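Long-range contact in tyrosine--tRNA ligase, mitochondrial (Coccidioides posadasii, PDB 5IJX), which probably attaches L-tyrosine to mitochondrial tRNA(Tyr), using ATP and releasing AMP and diphosphate: residues A[217-229]-A[245-257]. Numbering follows the deposited sequence.
Sequences YPIMQGWDFWYLF and NILFGMDAIKGIL. With TYR (tyrosine), chain B.
Ile253 holds CG1 anti to its carbonyl carbon (chi1 -65°), which leaves CG2 anti to the backbone N and turned to Phe229 and Trp226, while the extended chain beyond CG1 (chi2 174°) carries CD1 to Phe225; the rings of Phe225 and Phe229 both leave the backbone with CG anti to N. CD1 of Ile253 sits over one face of the Phe225 ring, 3.6 Å from Phe225 CG and off-centre toward the rim, while CG2 lies over the middle of the Phe229 ring as a second CH-pi contact. The same CG2 also touches Trp226 CE3 (3.8 Å). One turn on, Ile256 covers a face of the Trp226 indole: its CD1 stands above the five-membered ring, and Ile256 CG2 meets Trp226 CH2 at 3.8 Å.

The helices cross at -60°, with the axes 8.6 Å apart. They come closest at two glycines, Gly222 CA lying 4.2 Å from Gly249 CA, and the Phe225 ring packs beside the Gly249 backbone. Toward the N-terminal ends, Pro218 CB rests over the centre of the Phe248 ring, and CZ of that ring touches Ile219 CG1. A water bridges the helices there, donating to Pro218 O and to Asn245 O (2.7 Å).

The Gln221 and Asn245 side chains cross at about a right angle. Gln221 NE2 is bound by Gln236 and Gln242; Asn245 bonds to Arg197 and, through ND2, to Gln242, a second-shell link to the pocket. N of the bound tyrosine donates to Tyr217 OH (3.3 Å), itself bonded to Asp73, and weakly to Gln221 OE1; the ligand OH donates to Asp224 OD2 (3.2 Å). Helix 217-229 thus lines the tyrosine pocket and helix 243-259 backs it, flanking strand 233-239 in the Rossmann-type catalytic domain of a class I aminoacyl-tRNA synthetase.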
ATOM      1  N   TYR A 217       2.785  -6.613  -6.113  1.00 59.24           N
ATOM      2  CA  TYR A 217       1.762  -7.182  -6.988  1.00 55.34           C
ATOM      3  C   TYR A 217       1.044  -8.363  -6.351  1.00 47.36           C
ATOM      4  O   TYR A 217      -0.200  -8.347  -6.290  1.00 48.96           O
ATOM      5  CB  TYR A 217       2.396  -7.575  -8.325  1.00 54.13           C
ATOM      6  CG  TYR A 217       1.395  -8.068  -9.343  1.00 64.81           C
ATOM      7  CD1 TYR A 217       0.884  -7.214 -10.310  1.00 61.62           C
ATOM      8  CD2 TYR A 217       0.955  -9.385  -9.331  1.00 75.17           C
ATOM      9  CE1 TYR A 217      -0.033  -7.662 -11.241  1.00 68.16           C
ATOM     10  CE2 TYR A 217       0.037  -9.840 -10.253  1.00 78.91           C
ATOM     11  CZ  TYR A 217      -0.454  -8.977 -11.207  1.00 76.97           C
ATOM     12  OH  TYR A 217      -1.370  -9.434 -12.128  1.00 70.28           O
ATOM     13  N   PRO A 218       1.731  -9.400  -5.861  1.00 45.76           N
ATOM     14  CA  PRO A 218       1.002 -10.525  -5.255  1.00 45.15           C
ATOM     15  C   PRO A 218       0.161 -10.112  -4.065  1.00 53.14           C
ATOM     16  O   PRO A 218      -0.813 -10.802  -3.742  1.00 50.02           O
ATOM     17  CB  PRO A 218       2.119 -11.499  -4.854  1.00 48.00           C
ATOM     18  CG  PRO A 218       3.335 -10.645  -4.710  1.00 51.14           C
ATOM     19  CD  PRO A 218       3.192  -9.556  -5.729  1.00 48.23           C
ATOM     20  N   ILE A 219       0.499  -9.009  -3.399  1.00 48.80           N
ATOM     21  CA  ILE A 219      -0.364  -8.509  -2.337  1.00 46.35           C
ATOM     22  C   ILE A 219      -1.675  -8.009  -2.924  1.00 47.33           C
ATOM     23  O   ILE A 219      -2.757  -8.326  -2.424  1.00 51.97           O
ATOM     24  CB  ILE A 219       0.344  -7.408  -1.532  1.00 49.20           C
ATOM     25  CG1 ILE A 219       1.648  -7.945  -0.947  1.00 44.43           C
ATOM     26  CG2 ILE A 219      -0.580  -6.903  -0.428  1.00 44.10           C
ATOM     27  CD1 ILE A 219       2.433  -6.935  -0.153  1.00 55.23           C
HETATM   28  N   MSE A 220      -1.601  -7.217  -3.987  1.00 56.34           N
HETATM   29  CA  MSE A 220      -2.812  -6.701  -4.606  1.00 57.15           C
HETATM   30  C   MSE A 220      -3.686  -7.850  -5.078  1.00 57.11           C
HETATM   31  O   MSE A 220      -4.900  -7.842  -4.871  1.00 59.96           O
HETATM   32  CB  MSE A 220      -2.480  -5.783  -5.775  1.00 44.18           C
HETATM   33  CG  MSE A 220      -1.748  -4.518  -5.379  1.00 49.49           C
HETATM   34 SE   MSE A 220      -1.553  -3.312  -6.890  0.59 43.58          SE
HETATM   35  CE  MSE A 220      -3.288  -2.430  -6.810  1.00 62.96           C
ATOM     36  N   GLN A 221      -3.068  -8.849  -5.709  1.00 52.35           N
ATOM     37  CA  GLN A 221      -3.848  -9.985  -6.192  1.00 59.10           C
ATOM     38  C   GLN A 221      -4.458 -10.766  -5.032  1.00 58.70           C
ATOM     39  O   GLN A 221      -5.627 -11.176  -5.092  1.00 55.69           O
ATOM     40  CB  GLN A 221      -2.970 -10.885  -7.059  1.00 70.63           C
ATOM     41  CG  GLN A 221      -3.647 -12.167  -7.492  1.00 67.80           C
ATOM     42  CD  GLN A 221      -2.961 -12.815  -8.675  1.00 61.57           C
ATOM     43  OE1 GLN A 221      -2.109 -12.207  -9.326  1.00 63.50           O
ATOM     44  NE2 GLN A 221      -3.327 -14.059  -8.961  1.00 54.98           N
ATOM     45  N   GLY A 222      -3.688 -10.971  -3.963  1.00 56.26           N
ATOM     46  CA  GLY A 222      -4.240 -11.599  -2.778  1.00 52.92           C
ATOM     47  C   GLY A 222      -5.401 -10.819  -2.196  1.00 56.22           C
ATOM     48  O   GLY A 222      -6.333 -11.405  -1.643  1.00 69.37           O
ATOM     49  N   TRP A 223      -5.365  -9.491  -2.317  1.00 53.40           N
ATOM     50  CA  TRP A 223      -6.446  -8.664  -1.801  1.00 53.83           C
ATOM     51  C   TRP A 223      -7.668  -8.722  -2.701  1.00 52.87           C
ATOM     52  O   TRP A 223      -8.795  -8.607  -2.211  1.00 53.13           O
ATOM     53  CB  TRP A 223      -5.980  -7.216  -1.640  1.00 52.74           C
ATOM     54  CG  TRP A 223      -6.951  -6.378  -0.865  1.00 42.38           C
ATOM     55  CD1 TRP A 223      -7.923  -5.561  -1.371  1.00 50.45           C
ATOM     56  CD2 TRP A 223      -7.054  -6.283   0.563  1.00 42.60           C
ATOM     57  NE1 TRP A 223      -8.619  -4.961  -0.347  1.00 52.85           N
ATOM     58  CE2 TRP A 223      -8.106  -5.390   0.849  1.00 52.53           C
ATOM     59  CE3 TRP A 223      -6.357  -6.868   1.625  1.00 48.22           C
ATOM     60  CZ2 TRP A 223      -8.475  -5.067   2.153  1.00 51.40           C
ATOM     61  CZ3 TRP A 223      -6.726  -6.546   2.917  1.00 45.29           C
ATOM     62  CH2 TRP A 223      -7.774  -5.652   3.171  1.00 43.47           C
ATOM     63  N   ASP A 224      -7.474  -8.882  -4.011  1.00 58.99           N
ATOM     64  CA  ASP A 224      -8.597  -9.237  -4.872  1.00 50.99           C
ATOM     65  C   ASP A 224      -9.238 -10.529  -4.385  1.00 51.90           C
ATOM     66  O   ASP A 224     -10.465 -10.616  -4.231  1.00 63.28           O
ATOM     67  CB  ASP A 224      -8.134  -9.385  -6.324  1.00 58.07           C
ATOM     68  CG  ASP A 224      -7.704  -8.074  -6.943  1.00 61.26           C
ATOM     69  OD1 ASP A 224      -7.970  -7.009  -6.348  1.00 60.40           O
ATOM     70  OD2 ASP A 224      -7.110  -8.114  -8.041  1.00 56.92           O
ATOM     71  N   PHE A 225      -8.409 -11.543  -4.116  1.00 47.02           N
ATOM     72  CA  PHE A 225      -8.926 -12.812  -3.612  1.00 42.72           C
ATOM     73  C   PHE A 225      -9.693 -12.627  -2.307  1.00 49.00           C
ATOM     74  O   PHE A 225     -10.735 -13.250  -2.103  1.00 58.92           O
ATOM     75  CB  PHE A 225      -7.778 -13.801  -3.413  1.00 49.62           C
ATOM     76  CG  PHE A 225      -8.214 -15.243  -3.313  1.00 53.31           C
ATOM     77  CD1 PHE A 225      -9.556 -15.595  -3.322  1.00 54.83           C
ATOM     78  CD2 PHE A 225      -7.268 -16.251  -3.204  1.00 59.56           C
ATOM     79  CE1 PHE A 225      -9.942 -16.917  -3.230  1.00 55.94           C
ATOM     80  CE2 PHE A 225      -7.650 -17.575  -3.114  1.00 59.97           C
ATOM     81  CZ  PHE A 225      -8.990 -17.908  -3.127  1.00 59.08           C
ATOM     82  N   TRP A 226      -9.182 -11.793  -1.402  1.00 56.46           N
ATOM     83  CA  TRP A 226      -9.861 -11.565  -0.129  1.00 49.88           C
ATOM     84  C   TRP A 226     -11.185 -10.842  -0.341  1.00 51.28           C
ATOM     85  O   TRP A 226     -12.215 -11.221   0.236  1.00 61.74           O
ATOM     86  CB  TRP A 226      -8.930 -10.775   0.793  1.00 46.25           C
ATOM     87  CG  TRP A 226      -9.555 -10.192   2.020  1.00 61.31           C
ATOM     88  CD1 TRP A 226      -9.632  -8.869   2.346  1.00 67.13           C
ATOM     89  CD2 TRP A 226     -10.165 -10.907   3.099  1.00 60.24           C
ATOM     90  NE1 TRP A 226     -10.257  -8.715   3.558  1.00 65.11           N
ATOM     91  CE2 TRP A 226     -10.597  -9.951   4.042  1.00 67.06           C
ATOM     92  CE3 TRP A 226     -10.394 -12.261   3.358  1.00 52.62           C
ATOM     93  CZ2 TRP A 226     -11.244 -10.308   5.222  1.00 69.65           C
ATOM     94  CZ3 TRP A 226     -11.038 -12.612   4.530  1.00 64.03           C
ATOM     95  CH2 TRP A 226     -11.454 -11.640   5.449  1.00 63.27           C
ATOM     96  N   TYR A 227     -11.174  -9.812  -1.187  1.00 53.45           N
ATOM     97  CA  TYR A 227     -12.389  -9.073  -1.504  1.00 52.98           C
ATOM     98  C   TYR A 227     -13.474 -10.008  -2.018  1.00 52.94           C
ATOM     99  O   TYR A 227     -14.619  -9.965  -1.552  1.00 56.30           O
ATOM    100  CB  TYR A 227     -12.068  -7.989  -2.534  1.00 52.74           C
ATOM    101  CG  TYR A 227     -13.259  -7.175  -2.988  1.00 55.88           C
ATOM    102  CD1 TYR A 227     -13.561  -5.958  -2.392  1.00 64.55           C
ATOM    103  CD2 TYR A 227     -14.073  -7.617  -4.025  1.00 59.12           C
ATOM    104  CE1 TYR A 227     -14.648  -5.207  -2.808  1.00 63.88           C
ATOM    105  CE2 TYR A 227     -15.162  -6.876  -4.444  1.00 65.72           C
ATOM    106  CZ  TYR A 227     -15.444  -5.671  -3.836  1.00 72.30           C
ATOM    107  OH  TYR A 227     -16.529  -4.935  -4.260  1.00 74.40           O
ATOM    108  N   LEU A 228     -13.133 -10.868  -2.981  1.00 64.28           N
ATOM    109  CA  LEU A 228     -14.109 -11.828  -3.488  1.00 62.66           C
ATOM    110  C   LEU A 228     -14.420 -12.916  -2.468  1.00 65.43           C
ATOM    111  O   LEU A 228     -15.506 -13.502  -2.511  1.00 58.76           O
ATOM    112  CB  LEU A 228     -13.599 -12.452  -4.785  1.00 57.63           C
ATOM    113  CG  LEU A 228     -13.375 -11.454  -5.921  1.00 54.83           C
ATOM    114  CD1 LEU A 228     -12.713 -12.135  -7.108  1.00 54.09           C
ATOM    115  CD2 LEU A 228     -14.693 -10.812  -6.332  1.00 60.63           C
ATOM    116  N   PHE A 229     -13.491 -13.186  -1.552  1.00 64.56           N
ATOM    117  CA  PHE A 229     -13.716 -14.182  -0.512  1.00 52.32           C
ATOM    118  C   PHE A 229     -14.835 -13.747   0.417  1.00 61.91           C
ATOM    119  O   PHE A 229     -15.711 -14.547   0.762  1.00 64.96           O
ATOM    120  CB  PHE A 229     -12.420 -14.416   0.266  1.00 52.40           C
ATOM    121  CG  PHE A 229     -12.526 -15.468   1.339  1.00 56.40           C
ATOM    122  CD1 PHE A 229     -12.321 -16.805   1.041  1.00 63.00           C
ATOM    123  CD2 PHE A 229     -12.808 -15.116   2.650  1.00 58.85           C
ATOM    124  CE1 PHE A 229     -12.410 -17.772   2.030  1.00 64.70           C
ATOM    125  CE2 PHE A 229     -12.895 -16.077   3.641  1.00 60.80           C
ATOM    126  CZ  PHE A 229     -12.696 -17.407   3.329  1.00 57.65           C
ATOM    127  N   ASN A 245       1.081 -17.284  -7.097  1.00 51.91           N
ATOM    128  CA  ASN A 245       0.185 -16.194  -6.727  1.00 52.93           C
ATOM    129  C   ASN A 245      -1.056 -16.712  -6.016  1.00 52.64           C
ATOM    130  O   ASN A 245      -1.596 -16.029  -5.140  1.00 66.11           O
ATOM    131  CB  ASN A 245      -0.214 -15.389  -7.967  1.00 60.39           C
ATOM    132  CG  ASN A 245       0.906 -14.505  -8.474  1.00 61.50           C
ATOM    133  OD1 ASN A 245       1.903 -14.293  -7.784  1.00 56.15           O
ATOM    134  ND2 ASN A 245       0.743 -13.973  -9.680  1.00 68.03           N
ATOM    135  N   ILE A 246      -1.518 -17.910  -6.373  1.00 49.96           N
ATOM    136  CA  ILE A 246      -2.727 -18.450  -5.760  1.00 58.02           C
ATOM    137  C   ILE A 246      -2.435 -18.911  -4.340  1.00 62.47           C
ATOM    138  O   ILE A 246      -3.148 -18.555  -3.394  1.00 54.65           O
ATOM    139  CB  ILE A 246      -3.299 -19.587  -6.624  1.00 63.65           C
ATOM    140  CG1 ILE A 246      -3.858 -19.012  -7.930  1.00 70.29           C
ATOM    141  CG2 ILE A 246      -4.379 -20.340  -5.868  1.00 64.13           C
ATOM    142  CD1 ILE A 246      -4.264 -20.053  -8.946  1.00 69.54           C
ATOM    143  N   LEU A 247      -1.386 -19.716  -4.167  1.00 57.18           N
ATOM    144  CA  LEU A 247      -0.979 -20.110  -2.826  1.00 55.76           C
ATOM    145  C   LEU A 247      -0.827 -18.883  -1.935  1.00 60.29           C
ATOM    146  O   LEU A 247      -1.435 -18.798  -0.861  1.00 72.60           O
ATOM    147  CB  LEU A 247       0.326 -20.904  -2.890  1.00 56.55           C
ATOM    148  CG  LEU A 247       0.834 -21.509  -1.581  1.00 52.22           C
ATOM    149  CD1 LEU A 247      -0.222 -22.386  -0.933  1.00 53.50           C
ATOM    150  CD2 LEU A 247       2.096 -22.310  -1.844  1.00 50.28           C
ATOM    151  N   PHE A 248      -0.035 -17.905  -2.387  1.00 60.51           N
ATOM    152  CA  PHE A 248       0.128 -16.661  -1.640  1.00 56.03           C
ATOM    153  C   PHE A 248      -1.218 -16.065  -1.251  1.00 51.33           C
ATOM    154  O   PHE A 248      -1.384 -15.562  -0.134  1.00 54.88           O
ATOM    155  CB  PHE A 248       0.933 -15.653  -2.464  1.00 58.67           C
ATOM    156  CG  PHE A 248       1.177 -14.348  -1.756  1.00 54.28           C
ATOM    157  CD1 PHE A 248       2.390 -14.098  -1.139  1.00 65.93           C
ATOM    158  CD2 PHE A 248       0.194 -13.368  -1.712  1.00 56.77           C
ATOM    159  CE1 PHE A 248       2.620 -12.897  -0.487  1.00 66.47           C
ATOM    160  CE2 PHE A 248       0.416 -12.168  -1.061  1.00 59.31           C
ATOM    161  CZ  PHE A 248       1.631 -11.932  -0.449  1.00 63.65           C
ATOM    162  N   GLY A 249      -2.185 -16.085  -2.168  1.00 54.71           N
ATOM    163  CA  GLY A 249      -3.509 -15.594  -1.827  1.00 57.26           C
ATOM    164  C   GLY A 249      -4.112 -16.354  -0.663  1.00 57.21           C
ATOM    165  O   GLY A 249      -4.543 -15.761   0.330  1.00 61.03           O
HETATM  166  N   MSE A 250      -4.128 -17.679  -0.761  1.00 56.63           N
HETATM  167  CA  MSE A 250      -4.725 -18.508   0.273  1.00 58.82           C
HETATM  168  C   MSE A 250      -4.078 -18.204   1.608  1.00 51.72           C
HETATM  169  O   MSE A 250      -4.748 -17.788   2.555  1.00 50.30           O
HETATM  170  CB  MSE A 250      -4.570 -19.986  -0.068  1.00 68.43           C
HETATM  171  CG  MSE A 250      -5.278 -20.386  -1.343  1.00 72.32           C
HETATM  172 SE   MSE A 250      -4.790 -22.173  -1.909  0.57 62.84          SE
HETATM  173  CE  MSE A 250      -4.795 -23.051  -0.164  1.00 60.49           C
ATOM    174  N   ASP A 251      -2.757 -18.395   1.674  1.00 51.68           N
ATOM    175  CA  ASP A 251      -2.037 -18.106   2.906  1.00 61.09           C
ATOM    176  C   ASP A 251      -2.345 -16.707   3.416  1.00 58.34           C
ATOM    177  O   ASP A 251      -2.389 -16.483   4.631  1.00 57.90           O
ATOM    178  CB  ASP A 251      -0.535 -18.269   2.692  1.00 63.14           C
ATOM    179  CG  ASP A 251      -0.142 -19.711   2.429  1.00 72.89           C
ATOM    180  OD1 ASP A 251      -0.955 -20.613   2.731  1.00 75.42           O
ATOM    181  OD2 ASP A 251       0.981 -19.946   1.930  1.00 71.68           O
ATOM    182  N   ALA A 252      -2.576 -15.756   2.510  1.00 47.13           N
ATOM    183  CA  ALA A 252      -2.930 -14.410   2.943  1.00 45.89           C
ATOM    184  C   ALA A 252      -4.271 -14.423   3.665  1.00 55.38           C
ATOM    185  O   ALA A 252      -4.376 -13.999   4.823  1.00 68.03           O
ATOM    186  CB  ALA A 252      -2.959 -13.460   1.744  1.00 48.70           C
ATOM    187  N   ILE A 253      -5.306 -14.944   3.001  1.00 59.56           N
ATOM    188  CA  ILE A 253      -6.639 -14.970   3.598  1.00 62.66           C
ATOM    189  C   ILE A 253      -6.605 -15.705   4.928  1.00 56.40           C
ATOM    190  O   ILE A 253      -7.108 -15.211   5.945  1.00 55.90           O
ATOM    191  CB  ILE A 253      -7.649 -15.608   2.627  1.00 67.33           C
ATOM    192  CG1 ILE A 253      -7.798 -14.734   1.377  1.00 61.17           C
ATOM    193  CG2 ILE A 253      -9.000 -15.815   3.320  1.00 68.73           C
ATOM    194  CD1 ILE A 253      -8.660 -15.340   0.296  1.00 65.27           C
ATOM    195  N   LYS A 254      -6.026 -16.906   4.939  1.00 49.95           N
ATOM    196  CA  LYS A 254      -5.885 -17.640   6.189  1.00 55.39           C
ATOM    197  C   LYS A 254      -5.234 -16.764   7.250  1.00 61.95           C
ATOM    198  O   LYS A 254      -5.733 -16.658   8.377  1.00 69.92           O
ATOM    199  CB  LYS A 254      -5.079 -18.920   5.956  1.00 54.43           C
ATOM    200  CG  LYS A 254      -5.815 -19.939   5.086  1.00 58.14           C
ATOM    201  CD  LYS A 254      -4.971 -21.165   4.779  1.00 61.91           C
ATOM    202  CE  LYS A 254      -5.780 -22.216   4.026  1.00 63.46           C
ATOM    203  NZ  LYS A 254      -4.920 -23.259   3.394  1.00 79.29           N
ATOM    204  N   GLY A 255      -4.141 -16.086   6.888  1.00 50.97           N
ATOM    205  CA  GLY A 255      -3.480 -15.216   7.847  1.00 53.09           C
ATOM    206  C   GLY A 255      -4.428 -14.194   8.440  1.00 58.17           C
ATOM    207  O   GLY A 255      -4.375 -13.900   9.637  1.00 63.84           O
ATOM    208  N   ILE A 256      -5.316 -13.645   7.611  1.00 54.96           N
ATOM    209  CA  ILE A 256      -6.312 -12.700   8.107  1.00 50.63           C
ATOM    210  C   ILE A 256      -7.233 -13.383   9.109  1.00 64.83           C
ATOM    211  O   ILE A 256      -7.473 -12.871  10.209  1.00 69.41           O
ATOM    212  CB  ILE A 256      -7.098 -12.093   6.930  1.00 49.59           C
ATOM    213  CG1 ILE A 256      -6.167 -11.224   6.084  1.00 56.72           C
ATOM    214  CG2 ILE A 256      -8.288 -11.283   7.434  1.00 55.55           C
ATOM    215  CD1 ILE A 256      -6.806 -10.678   4.825  1.00 61.04           C
ATOM    216  N   LEU A 257      -7.759 -14.557   8.748  1.00 74.26           N
ATOM    217  CA  LEU A 257      -8.690 -15.244   9.638  1.00 68.80           C
ATOM    218  C   LEU A 257      -7.993 -15.694  10.915  1.00 66.13           C
ATOM    219  O   LEU A 257      -8.550 -15.565  12.012  1.00 71.76           O
ATOM    220  CB  LEU A 257      -9.320 -16.438   8.923  1.00 69.44           C
ATOM    221  CG  LEU A 257     -10.002 -16.155   7.584  1.00 65.58           C
ATOM    222  CD1 LEU A 257     -10.481 -17.459   6.967  1.00 58.13           C
ATOM    223  CD2 LEU A 257     -11.165 -15.184   7.745  1.00 62.73           C
TER
HETATM  224  N   TYR B 501      -1.915 -12.608 -12.636  1.00 71.34           N
HETATM  225  CA  TYR B 501      -2.836 -12.787 -13.752  1.00 77.88           C
HETATM  226  C   TYR B 501      -2.082 -12.782 -15.082  1.00 80.94           C
HETATM  227  O   TYR B 501      -2.529 -13.355 -16.079  1.00 73.96           O
HETATM  228  CB  TYR B 501      -3.902 -11.686 -13.747  1.00 76.73           C
HETATM  229  CG  TYR B 501      -4.676 -11.561 -12.446  1.00 63.18           C
HETATM  230  CD1 TYR B 501      -5.016 -12.682 -11.699  1.00 55.85           C
HETATM  231  CD2 TYR B 501      -5.066 -10.316 -11.968  1.00 56.12           C
HETATM  232  CE1 TYR B 501      -5.723 -12.564 -10.512  1.00 57.41           C
HETATM  233  CE2 TYR B 501      -5.771 -10.189 -10.784  1.00 53.17           C
HETATM  234  CZ  TYR B 501      -6.097 -11.314 -10.060  1.00 56.95           C
HETATM  235  OH  TYR B 501      -6.800 -11.184  -8.882  1.00 52.88           O
HETATM  236  OXT TYR B 501      -1.003 -12.198 -15.193  1.00 84.91           O
HETATM  237  O   HOH W   1      -1.806 -13.318  -4.954  1.00 56.53           O